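Local coordinates for hypothetical protein PH0823 (Pyrococcus horikoshii, PDB 2DUM) that is of unknown function but belongs to the universal stress protein A family, whose members share a Rossmann-like alpha/beta fold and in some cases bind ATP, at residues A76-K79 against L80-A84; K83-E86 against V87-A90; A18-A21 against V22-E26; E70-K73 against E74-S77. All coordinates share one frame; numbering follows the deposited sequence.

Interaction 1: residues A76-K79 against L80-A84; sequences ASRK and LQEKA
The backbone carbonyls of Ala76, Ser77, Arg78 and Lys79 each take the amide hydrogen of the residue four places on, and this ladder is the main polar content of the contact. The sounder rungs are Gln81 N to Ser77 O (3.1 Å) and Lys83 N to Lys79 O (3.0 Å). Neither uses a lone pair directly: Gln81 N stands above the Ser77 carbonyl plane, 67° out of it, and Lys83 N is also raised above its acceptor plane, though less. Leu80 N to Ala76 O (3.0 Å) and Glu82 N to Arg78 O (3.2 Å) are weak bonds.

The side-chain charges find little across this turn. Glu82 has CG between its backbone N and carbonyl carbon, chi1 69°, and this puts CG beside the Arg78 carbonyl. The Arg78 chain crosses Glu82 at about a right angle, with NH1 4.1 Å from Glu82 CG. Guanidinium and carboxylate planes are turned 71° apart. No salt bridge results, since Arg78 NH1 is still 5.5 Å from Glu82 OE1. The amines are satisfied outside the two segments: Lys79 NZ donates back to Glu75 O, while the extended Lys83 reaches Thr12 OG1 and makes a cation-pi contact with Tyr19. Leu80 lies on Thr98 and Ile100 of strand 95-103, as expected of an amphipathic helix covering the parallel sheet of a universal stress protein alpha/beta fold.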
loop_
_atom_site.group_PDB
_atom_site.type_symbol
_atom_site.label_atom_id
_atom_site.label_comp_id
_atom_site.label_asym_id
_atom_site.label_seq_id
_atom_site.Cartn_x
_atom_site.Cartn_y
_atom_site.Cartn_z
ATOM N N ALA A 76 6.673 9.016 25.183
ATOM C CA ALA A 76 6.501 9.042 23.781
ATOM C C ALA A 76 7.595 9.933 23.250
ATOM O O ALA A 76 8.586 9.410 22.762
ATOM C CB ALA A 76 5.190 9.581 23.470
ATOM N N SER A 77 7.458 11.254 23.381
ATOM C CA SER A 77 8.479 12.242 22.922
ATOM C C SER A 77 9.928 11.882 23.181
ATOM O O SER A 77 10.817 12.489 22.605
ATOM C CB SER A 77 8.252 13.606 23.551
ATOM O OG SER A 77 7.684 14.484 22.608
ATOM N N ARG A 78 10.146 10.915 24.076
ATOM C CA ARG A 78 11.466 10.368 24.404
ATOM C C ARG A 78 11.968 9.711 23.127
ATOM O O ARG A 78 12.731 10.299 22.341
ATOM C CB ARG A 78 11.364 9.315 25.569
ATOM C CG ARG A 78 12.398 9.300 26.808
ATOM C CD ARG A 78 13.797 9.730 26.445
ATOM N NE ARG A 78 13.849 11.204 26.231
ATOM C CZ ARG A 78 14.580 11.886 25.306
ATOM N NH1 ARG A 78 15.378 11.249 24.412
ATOM N NH2 ARG A 78 14.500 13.239 25.260
ATOM N N LYS A 79 11.482 8.491 22.910
ATOM C CA LYS A 79 11.959 7.650 21.809
ATOM C C LYS A 79 11.543 8.198 20.452
ATOM O O LYS A 79 12.098 7.816 19.429
ATOM C CB LYS A 79 11.501 6.180 21.969
ATOM C CG LYS A 79 10.423 5.890 22.977
ATOM C CD LYS A 79 10.259 4.367 23.034
ATOM C CE LYS A 79 9.343 3.936 24.175
ATOM N NZ LYS A 79 9.568 4.813 25.394
ATOM N N LEU A 80 10.572 9.106 20.478
ATOM C CA LEU A 80 9.852 9.490 19.307
ATOM C C LEU A 80 10.648 10.570 18.830
ATOM O O LEU A 80 11.109 10.553 17.738
ATOM C CB LEU A 80 8.488 10.040 19.699
ATOM C CG LEU A 80 7.336 10.011 18.697
ATOM C CD1 LEU A 80 7.108 11.371 18.143
ATOM C CD2 LEU A 80 7.623 9.011 17.595
ATOM N N GLN A 81 10.854 11.527 19.696
ATOM C CA GLN A 81 11.481 12.716 19.208
ATOM C C GLN A 81 12.972 12.457 19.022
ATOM O O GLN A 81 13.699 13.229 18.408
ATOM C CB GLN A 81 11.103 13.992 19.991
ATOM C CG GLN A 81 11.195 15.305 19.101
ATOM C CD GLN A 81 12.705 15.760 18.692
ATOM O OE1 GLN A 81 13.503 16.245 19.565
ATOM N NE2 GLN A 81 13.067 15.591 17.371
ATOM N N GLU A 82 13.439 11.309 19.425
ATOM C CA GLU A 82 14.762 11.060 18.969
ATOM C C GLU A 82 14.817 10.132 17.721
ATOM O O GLU A 82 15.737 10.241 16.948
ATOM C CB GLU A 82 15.655 10.688 20.154
ATOM C CG GLU A 82 15.328 9.300 20.794
ATOM C CD GLU A 82 16.042 8.117 20.056
ATOM O OE1 GLU A 82 16.982 7.491 20.662
ATOM O OE2 GLU A 82 15.677 7.849 18.871
ATOM N N LYS A 83 13.818 9.273 17.509
ATOM C CA LYS A 83 13.670 8.408 16.308
ATOM C C LYS A 83 13.163 9.265 15.169
ATOM O O LYS A 83 12.998 8.826 14.059
ATOM C CB LYS A 83 12.643 7.294 16.614
ATOM C CG LYS A 83 12.236 6.348 15.506
ATOM C CD LYS A 83 10.999 5.470 15.894
ATOM C CE LYS A 83 10.404 4.484 14.701
ATOM N NZ LYS A 83 9.573 3.127 14.939
ATOM N N ALA A 84 12.842 10.508 15.507
ATOM C CA ALA A 84 12.504 11.562 14.552
ATOM C C ALA A 84 13.609 11.618 13.581
ATOM O O ALA A 84 13.375 11.640 12.404
ATOM C CB ALA A 84 12.419 12.900 15.224
#

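Interaction 2: residues K83-E86 against V87-A90; sequences KAEE and VKRA
Glu85 and Lys88 both turn CG away from the backbone N. Glu85 (chi1 -162°) then bends at chi2, 74°, while Lys88 stays extended, and together these torsions set the two side chains side by side, pointing the same way. Glu85 OE2 meets the aliphatic part of Lys88, 3.4 Å from CD. The ammonium is farther off: Glu85 OE2 and Lys88 NZ are 4.2 Å apart, beyond a salt bridge, so any attraction between the charges is probably weak and indirect. On the buried side, Val87 directs CG2 at the preceding turn, 3.9 Å from Lys83 CG, the two side chains meeting obliquely.

These residues form the last turns of helix 69-90, the crossover of a beta-alpha-beta unit between strands 35-43 and 95-103. Val87 rests on Val36 and Leu38 of the first strand, and Lys88 touches Val96 of the second. An alanine in place of Lys88 would probably leave the Glu85 carboxylate without its nearby opposite charge and uncover part of Val96.

All three backbone bonds across the contact are weak. Val87 N to Lys83 O (3.4 Å) and Lys88 N to Ala84 O (3.5 Å) are long, following a kink where the amides of Glu85 and Glu86 miss the turn before. Ala90 N to Glu86 O has a poor angle, 129°.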
loop_
_atom_site.group_PDB
_atom_site.type_symbol
_atom_site.label_atom_id
_atom_site.label_comp_id
_atom_site.label_asym_id
_atom_site.label_seq_id
_atom_site.Cartn_x
_atom_site.Cartn_y
_atom_site.Cartn_z
ATOM N N LYS A 83 13.818 9.273 17.509
ATOM C CA LYS A 83 13.670 8.408 16.308
ATOM C C LYS A 83 13.163 9.265 15.169
ATOM O O LYS A 83 12.998 8.826 14.059
ATOM C CB LYS A 83 12.643 7.294 16.614
ATOM C CG LYS A 83 12.236 6.348 15.506
ATOM C CD LYS A 83 10.999 5.470 15.894
ATOM C CE LYS A 83 10.404 4.484 14.701
ATOM N NZ LYS A 83 9.573 3.127 14.939
ATOM N N ALA A 84 12.842 10.508 15.507
ATOM C CA ALA A 84 12.504 11.562 14.552
ATOM C C ALA A 84 13.609 11.618 13.581
ATOM O O ALA A 84 13.375 11.640 12.404
ATOM C CB ALA A 84 12.419 12.900 15.224
ATOM N N GLU A 85 14.830 11.654 14.068
ATOM C CA GLU A 85 15.920 11.967 13.165
ATOM C C GLU A 85 16.575 10.778 12.411
ATOM O O GLU A 85 17.337 11.016 11.488
ATOM C CB GLU A 85 16.928 12.954 13.805
ATOM C CG GLU A 85 17.899 13.717 12.809
ATOM C CD GLU A 85 17.278 14.884 11.920
ATOM O OE1 GLU A 85 16.374 15.702 12.373
ATOM O OE2 GLU A 85 17.765 14.975 10.738
ATOM N N GLU A 86 16.250 9.535 12.733
ATOM C CA GLU A 86 16.729 8.416 11.865
ATOM C C GLU A 86 15.674 7.938 10.771
ATOM O O GLU A 86 16.001 7.495 9.628
ATOM C CB GLU A 86 17.402 7.295 12.704
ATOM C CG GLU A 86 16.952 5.825 12.449
ATOM C CD GLU A 86 15.881 5.246 13.438
ATOM O OE1 GLU A 86 15.367 5.997 14.309
ATOM O OE2 GLU A 86 15.536 4.022 13.329
ATOM N N VAL A 87 14.406 8.085 11.092
ATOM C CA VAL A 87 13.410 8.030 10.043
ATOM C C VAL A 87 13.584 9.072 8.866
ATOM O O VAL A 87 13.506 8.734 7.673
ATOM C CB VAL A 87 12.058 8.119 10.676
ATOM C CG1 VAL A 87 10.990 8.125 9.600
ATOM C CG2 VAL A 87 11.964 7.008 11.664
ATOM N N LYS A 88 13.803 10.326 9.226
ATOM C CA LYS A 88 13.988 11.354 8.271
ATOM C C LYS A 88 15.056 10.834 7.356
ATOM O O LYS A 88 14.982 10.909 6.119
ATOM C CB LYS A 88 14.471 12.607 8.996
ATOM C CG LYS A 88 14.671 13.791 8.027
ATOM C CD LYS A 88 15.040 15.139 8.691
ATOM C CE LYS A 88 15.373 16.142 7.589
ATOM N NZ LYS A 88 15.673 17.513 8.143
ATOM N N ARG A 89 16.036 10.242 7.994
ATOM C CA ARG A 89 17.212 9.757 7.300
ATOM C C ARG A 89 16.985 8.487 6.514
ATOM O O ARG A 89 17.714 8.222 5.559
ATOM C CB ARG A 89 18.341 9.503 8.304
ATOM C CG ARG A 89 19.736 9.593 7.724
ATOM C CD ARG A 89 20.827 9.337 8.726
ATOM N NE ARG A 89 21.939 8.912 7.899
ATOM C CZ ARG A 89 22.284 7.640 7.683
ATOM N NH1 ARG A 89 21.621 6.677 8.319
ATOM N NH2 ARG A 89 23.291 7.327 6.839
ATOM N N ALA A 90 16.002 7.683 6.918
ATOM C CA ALA A 90 15.655 6.490 6.091
ATOM C C ALA A 90 14.720 6.787 4.901
ATOM O O ALA A 90 14.980 6.461 3.730
ATOM C CB ALA A 90 15.051 5.418 6.976
#

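Interaction 3: residues A18-A21 against V22-E26; sequences AYRA and VEVFE
Phe25 N donates to Ala21 O at 2.8 Å, the shortest bond across the contact whose two atoms are both securely placed; the donor is tilted 24° from the carbonyl plane. Two residues earlier, Glu23 N reaches Tyr19 O at 3.1 Å with a tilt of 17°. Val24 N to Arg20 O follows the same i to i+4 pattern, although the position of that oxygen is less sure, and Val22 N to Ala18 O is weak at 3.5 Å.

Among the side chains, Arg20 and Glu23 carry the contact. The arginine chain bends at chi2 and chi3, which curls it back across the glutamate at about a right angle. Glu23 CB then lies over one face of the Arg20 guanidinium, 3.8 Å above the plane and displaced toward its rim, while the carboxylate is turned 52° from the guanidinium plane. NH1 of Arg20 forms a salt bridge of 3.0 Å to OE1 of Glu23, although the oxygen's placement is uncertain. The arginine's stronger polar partner is Glu156, bound through NH2, so the one guanidinium is shared by two acids, whose negative charges it probably neutralises only in part.

Helix 16-28 belongs to the beta-alpha-beta unit between strands 7-11 and 35-43. Ala21 and Phe25 pack on Ile154 of strand 151-154, Phe25 stacks with Phe91 and touches Met4 of the second subunit, and Ala18 and Val22 face Lys83 and Ala90 of helix 69-90.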
loop_
_atom_site.group_PDB
_atom_site.type_symbol
_atom_site.label_atom_id
_atom_site.label_comp_id
_atom_site.label_asym_id
_atom_site.label_seq_id
_atom_site.Cartn_x
_atom_site.Cartn_y
_atom_site.Cartn_z
ATOM N N ALA A 18 7.799 -2.118 13.651
ATOM C CA ALA A 18 7.838 -0.688 13.394
ATOM C C ALA A 18 9.226 -0.276 13.008
ATOM O O ALA A 18 9.387 0.427 12.046
ATOM C CB ALA A 18 7.369 0.042 14.599
ATOM N N TYR A 19 10.244 -0.770 13.709
ATOM C CA TYR A 19 11.615 -0.456 13.323
ATOM C C TYR A 19 12.085 -1.194 12.102
ATOM O O TYR A 19 12.839 -0.676 11.326
ATOM C CB TYR A 19 12.557 -0.801 14.448
ATOM C CG TYR A 19 12.386 0.148 15.569
ATOM C CD1 TYR A 19 11.591 -0.187 16.674
ATOM C CD2 TYR A 19 12.989 1.416 15.518
ATOM C CE1 TYR A 19 11.398 0.715 17.721
ATOM C CE2 TYR A 19 12.813 2.340 16.564
ATOM C CZ TYR A 19 12.006 1.980 17.658
ATOM O OH TYR A 19 11.813 2.903 18.666
ATOM N N ARG A 20 11.675 -2.440 11.961
ATOM C CA ARG A 20 11.974 -3.178 10.776
ATOM C C ARG A 20 11.414 -2.510 9.536
ATOM O O ARG A 20 12.099 -2.365 8.505
ATOM C CB ARG A 20 11.425 -4.574 10.919
ATOM C CG ARG A 20 12.471 -5.648 11.364
ATOM C CD ARG A 20 13.917 -5.602 10.700
ATOM N NE ARG A 20 14.049 -5.885 9.236
ATOM C CZ ARG A 20 15.194 -5.789 8.509
ATOM N NH1 ARG A 20 16.368 -5.419 9.052
ATOM N NH2 ARG A 20 15.173 -6.080 7.206
ATOM N N ALA A 21 10.170 -2.068 9.626
ATOM C CA ALA A 21 9.525 -1.463 8.456
ATOM C C ALA A 21 10.357 -0.328 7.996
ATOM O O ALA A 21 10.517 -0.101 6.803
ATOM C CB ALA A 21 8.231 -1.026 8.764
ATOM N N VAL A 22 10.955 0.331 8.972
ATOM C CA VAL A 22 11.847 1.476 8.716
ATOM C C VAL A 22 13.138 1.074 7.992
ATOM O O VAL A 22 13.451 1.701 6.955
ATOM C CB VAL A 22 12.129 2.325 9.988
ATOM C CG1 VAL A 22 13.207 3.315 9.752
ATOM C CG2 VAL A 22 10.891 3.084 10.424
ATOM N N GLU A 23 13.871 0.046 8.456
ATOM C CA GLU A 23 14.974 -0.507 7.599
ATOM C C GLU A 23 14.467 -0.846 6.201
ATOM O O GLU A 23 14.972 -0.327 5.178
ATOM C CB GLU A 23 15.591 -1.768 8.180
ATOM C CG GLU A 23 16.462 -1.476 9.379
ATOM C CD GLU A 23 16.342 -2.538 10.517
ATOM O OE1 GLU A 23 15.265 -3.173 10.727
ATOM O OE2 GLU A 23 17.339 -2.724 11.248
ATOM N N VAL A 24 13.436 -1.692 6.160
ATOM C CA VAL A 24 12.986 -2.172 4.886
ATOM C C VAL A 24 12.736 -0.976 3.991
ATOM O O VAL A 24 13.186 -1.022 2.877
ATOM C CB VAL A 24 11.736 -2.975 5.016
ATOM C CG1 VAL A 24 11.525 -3.732 3.791
ATOM C CG2 VAL A 24 11.857 -3.880 6.196
ATOM N N PHE A 25 12.072 0.099 4.468
ATOM C CA PHE A 25 11.805 1.197 3.587
ATOM C C PHE A 25 13.117 1.707 3.191
ATOM O O PHE A 25 13.356 1.976 2.013
ATOM C CB PHE A 25 11.091 2.298 4.258
ATOM C CG PHE A 25 10.599 3.359 3.299
ATOM C CD1 PHE A 25 9.585 3.109 2.411
ATOM C CD2 PHE A 25 11.119 4.639 3.298
ATOM C CE1 PHE A 25 9.132 4.088 1.519
ATOM C CE2 PHE A 25 10.617 5.647 2.381
ATOM C CZ PHE A 25 9.652 5.342 1.496
ATOM N N GLU A 26 14.022 1.767 4.170
ATOM C CA GLU A 26 15.356 2.336 3.953
ATOM C C GLU A 26 16.118 1.627 2.869
ATOM O O GLU A 26 16.664 2.291 1.997
ATOM C CB GLU A 26 16.155 2.390 5.252
ATOM C CG GLU A 26 17.723 2.258 5.087
ATOM C CD GLU A 26 18.425 3.610 4.723
ATOM O OE1 GLU A 26 18.736 3.788 3.502
ATOM O OE2 GLU A 26 18.640 4.486 5.644
#

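Interaction 4: residues E70-K73 against E74-S77; sequences EKLK and EEAS
Ala76 N donates to Leu72 O at 2.9 Å, and Glu75 N to Lys71 O at 3.2 Å; these are the two i to i+4 bonds whose atoms are securely placed. Their approach differs slightly: Ala76 N is tilted 33° from the Leu72 carbonyl plane, whereas Glu75 N stands above that of Lys71, 37° out of it. Ser77 N also reaches Lys73 O, at 3.1 Å, but the oxygen is less securely placed.

Charges come next, without pairing. Glu74 extends its chain beyond CG and brings OE2 to 3.5 Å from CE of Lys71, the two chains crossing at a slant. The ammonium misses: Lys71 NZ and Glu74 OE1 are 4.9 Å apart. Lys73 crosses the same glutamate at about a right angle. Folds at chi2 and chi3 bring its chain back over the start of Glu74, with Lys73 NZ 3.5 Å from Glu74 CB and still 5.0 Å from OE2.

This is the N-terminal part of helix 69-90, which crosses from strand 35-43 to strand 95-103 in the parallel sheet of this alpha/beta fold. Half of its side chains here are exposed; Ala76, the buried one, touches Ile100 of strand 95-103, and the partly exposed Lys73 touches Phe102. With Lys73 cut back to a serine, Phe102 is likely to lose part of its cover and Glu74 one of its nearby positive charges. On another flank, Leu72 brings CD1 to 4.2 Å from CG of Glu75, a loose aliphatic contact.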
loop_
_atom_site.group_PDB
_atom_site.type_symbol
_atom_site.label_atom_id
_atom_site.label_comp_id
_atom_site.label_asym_id
_atom_site.label_seq_id
_atom_site.Cartn_x
_atom_site.Cartn_y
_atom_site.Cartn_z
ATOM N N GLU A 70 -0.026 11.338 31.121
ATOM C CA GLU A 70 0.884 12.293 30.613
ATOM C C GLU A 70 2.315 12.079 30.995
ATOM O O GLU A 70 3.170 12.853 30.569
ATOM C CB GLU A 70 0.434 13.649 31.029
ATOM C CG GLU A 70 -0.818 14.067 30.303
ATOM C CD GLU A 70 -1.217 15.505 30.653
ATOM O OE1 GLU A 70 -0.488 16.171 31.445
ATOM O OE2 GLU A 70 -2.271 15.964 30.138
ATOM N N LYS A 71 2.596 11.044 31.786
ATOM C CA LYS A 71 3.985 10.559 31.866
ATOM C C LYS A 71 4.303 9.623 30.683
ATOM O O LYS A 71 5.456 9.423 30.319
ATOM C CB LYS A 71 4.323 9.918 33.224
ATOM C CG LYS A 71 5.798 10.267 33.733
ATOM C CD LYS A 71 5.953 11.709 34.445
ATOM C CE LYS A 71 7.407 12.244 34.616
ATOM N NZ LYS A 71 8.128 11.640 35.771
ATOM N N LEU A 72 3.252 9.087 30.069
ATOM C CA LEU A 72 3.377 8.341 28.837
ATOM C C LEU A 72 3.610 9.242 27.679
ATOM O O LEU A 72 4.213 8.855 26.691
ATOM C CB LEU A 72 2.097 7.592 28.599
ATOM C CG LEU A 72 2.042 6.226 29.250
ATOM C CD1 LEU A 72 3.253 5.950 30.267
ATOM C CD2 LEU A 72 0.640 6.064 29.847
ATOM N N LYS A 73 3.084 10.442 27.801
ATOM C CA LYS A 73 3.231 11.407 26.770
ATOM C C LYS A 73 4.735 11.669 26.572
ATOM O O LYS A 73 5.244 11.379 25.491
ATOM C CB LYS A 73 2.400 12.630 27.091
ATOM C CG LYS A 73 2.484 13.759 26.090
ATOM C CD LYS A 73 3.912 14.465 26.058
ATOM C CE LYS A 73 4.438 15.154 27.408
ATOM N NZ LYS A 73 5.747 15.901 27.193
ATOM N N GLU A 74 5.462 12.144 27.594
ATOM C CA GLU A 74 6.926 12.402 27.453
ATOM C C GLU A 74 7.767 11.147 27.222
ATOM O O GLU A 74 8.746 11.176 26.509
ATOM C CB GLU A 74 7.499 13.215 28.604
ATOM C CG GLU A 74 7.257 12.616 29.969
ATOM C CD GLU A 74 7.621 13.574 31.144
ATOM O OE1 GLU A 74 8.837 13.752 31.440
ATOM O OE2 GLU A 74 6.692 14.124 31.792
ATOM N N GLU A 75 7.375 10.042 27.828
ATOM C CA GLU A 75 7.773 8.703 27.338
ATOM C C GLU A 75 7.763 8.534 25.791
ATOM O O GLU A 75 8.684 7.923 25.210
ATOM C CB GLU A 75 6.839 7.626 27.949
ATOM C CG GLU A 75 7.240 7.084 29.337
ATOM C CD GLU A 75 8.661 6.451 29.361
ATOM O OE1 GLU A 75 9.482 6.781 28.439
ATOM O OE2 GLU A 75 8.939 5.639 30.302
ATOM N N ALA A 76 6.673 9.016 25.183
ATOM C CA ALA A 76 6.501 9.042 23.781
ATOM C C ALA A 76 7.595 9.933 23.250
ATOM O O ALA A 76 8.586 9.410 22.762
ATOM C CB ALA A 76 5.190 9.581 23.470
ATOM N N SER A 77 7.458 11.254 23.381
ATOM C CA SER A 77 8.479 12.242 22.922
ATOM C C SER A 77 9.928 11.882 23.181
ATOM O O SER A 77 10.817 12.489 22.605
ATOM C CB SER A 77 8.252 13.606 23.551
ATOM O OG SER A 77 7.684 14.484 22.608
#

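In the fold
Interaction 3 comes first along the chain, on helix 16-28; interactions 4, 1 and 2 then follow in that order on helix 69-90. Neighbouring contacts on the long helix share residues, with centres about 9 Å apart for 4 and 1 and about 10 Å for 1 and 2, while 4 and 2 lie about 19 Å apart between centres. Interaction 3 touches 1 and 2 through Tyr19 and Ala18 against Lys83, and 2 also through Glu26 against Ala90. Interactions 3 and 4 do not touch, their nearest atoms being about 8 Å apart. The C-terminal part of helix 69-90 thus packs on helix 16-28, while its N-terminal part, lying farther from the chain's centre, meets strand 95-103.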